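PDB 2QZG: UPF0147 protein MMP1188 from Methanococcus maripaludis S2, which is of unknown function but folds as a small all-helical protein of the archaeal UPF0147 family and may pair as a symmetric dimer. Local coordinates for the interface of chains A and B. Sequence-based numbering; all coordinates share one arbitrary frame. Chains: chain A/B, Conserved uncharacterized archaeal protein.

The interface of chains A and B. Residues chain A 83, 87, 90; chain B 15, 87-88, 91-92.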
# COMPACT_ATOMS: atom_id res chain seq x y z
N TRP A 83 3.88 -0.57 -6.46
CA TRP A 83 4.09 0.58 -5.59
C TRP A 83 3.42 0.42 -4.21
O TRP A 83 4.02 0.78 -3.18
CB TRP A 83 3.62 1.86 -6.26
CG TRP A 83 3.50 3.03 -5.35
CD1 TRP A 83 4.49 3.63 -4.64
CD2 TRP A 83 2.30 3.78 -5.09
NE1 TRP A 83 3.98 4.72 -3.94
CE2 TRP A 83 2.64 4.82 -4.20
CE3 TRP A 83 0.98 3.68 -5.52
CZ2 TRP A 83 1.70 5.74 -3.72
CZ3 TRP A 83 0.04 4.60 -5.06
CH2 TRP A 83 0.42 5.62 -4.17
N SER A 87 5.43 0.02 -0.74
CA SER A 87 5.13 0.94 0.35
C SER A 87 4.75 0.17 1.62
O SER A 87 5.16 0.55 2.71
CB SER A 87 4.00 1.89 -0.05
OG SER A 87 4.31 2.54 -1.27
N GLU A 90 7.83 -1.39 3.24
CA GLU A 90 8.67 -0.40 3.88
C GLU A 90 8.16 -0.00 5.28
O GLU A 90 8.91 0.57 6.08
CB GLU A 90 8.86 0.83 2.97
CG GLU A 90 9.68 0.54 1.68
CD GLU A 90 9.60 1.64 0.61
OE1 GLU A 90 8.59 2.40 0.57
OE2 GLU A 90 10.55 1.74 -0.20
N LYS B 15 0.02 8.95 -7.93
CA LYS B 15 -0.01 8.42 -6.56
C LYS B 15 -1.20 9.00 -5.80
O LYS B 15 -2.00 8.26 -5.20
CB LYS B 15 1.31 8.70 -5.85
CG LYS B 15 2.49 8.04 -6.52
CD LYS B 15 3.79 8.30 -5.79
CE LYS B 15 4.94 7.61 -6.51
NZ LYS B 15 6.20 7.56 -5.70
N SER B 87 0.52 3.56 4.27
CA SER B 87 1.81 3.15 3.71
C SER B 87 2.17 3.96 2.47
O SER B 87 3.28 4.42 2.32
CB SER B 87 1.77 1.67 3.35
OG SER B 87 1.53 0.92 4.51
N GLU B 88 1.20 4.09 1.58
CA GLU B 88 1.38 4.86 0.36
C GLU B 88 1.53 6.36 0.63
O GLU B 88 2.41 6.99 0.04
CB GLU B 88 0.24 4.60 -0.60
CG GLU B 88 0.21 3.17 -1.14
CD GLU B 88 -1.09 2.91 -1.89
OE1 GLU B 88 -1.80 3.89 -2.14
OE2 GLU B 88 -1.40 1.75 -2.24
N THR B 91 5.06 7.48 1.51
CA THR B 91 6.00 7.58 0.39
C THR B 91 5.89 8.91 -0.37
O THR B 91 6.70 9.20 -1.26
CB THR B 91 5.77 6.46 -0.66
OG1 THR B 91 4.55 6.72 -1.38
CG2 THR B 91 5.70 5.09 -0.01
N ILE B 92 4.88 9.71 -0.05
CA ILE B 92 4.66 10.99 -0.71
C ILE B 92 5.70 12.01 -0.20
O ILE B 92 5.56 12.58 0.87
CB ILE B 92 3.20 11.49 -0.47
CG1 ILE B 92 2.17 10.45 -0.95
CG2 ILE B 92 2.95 12.86 -1.11
CD1 ILE B 92 2.32 9.97 -2.40
O HOH W 1 5.50 3.17 3.20
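The indole of A:Trp83 slots between B:Lys15 and B:Glu88, a worked example of how one aromatic side chain can organise a helix-to-helix contact. Its chi1 of 167° sets CG opposite the backbone N and sends the ring away from helix 76-90 of chain A toward the partner. On one face lies the extended aliphatic stem of B:Lys15, whose CB is 3.6 Å from CH2 of the indole. The opposite face receives B:Glu88, with CG 4.0 Å from the centroid of the six-membered ring in a CH-pi contact and the carboxylate plane turned 32° from the ring. Each CG sits offset toward the rim of the ring. The chains form a symmetric pair in the crystal, plausibly a biological dimer.

Polar contact is made at the indole edge. NE1 of A:Trp83 donates nearly in the ring plane to the hydroxyl OG1 of B:Thr91, a long bond of 3.3 Å with 148° at the hydrogen. OG1 of B:Thr91 in turn donates to the carbonyl O of B:Glu88 at 2.6 Å, in the carbonyl plane and on a lone pair, which fixes the rotation of the hydroxyl and leaves the threonine oxygen to accept the indole N-H. An alanine in place of A:Trp83 would probably open a gap between B:Lys15 and B:Glu88 and leave B:Thr91 OG1 without its cross-chain donor.

Closer to the two-fold axis small groups pack closely: CB of A:Ser87 meets the methyl CG2 of B:Thr91 at 3.6 Å, while the hydroxyl OG of A:Ser87 donates a hydrogen bond back to the carbonyl O of A:Trp83 in its own helix. Water 1 bridges the backbones of A:Ser87 and B:Ser87, its O lying 2.7 Å from the carbonyl O of each.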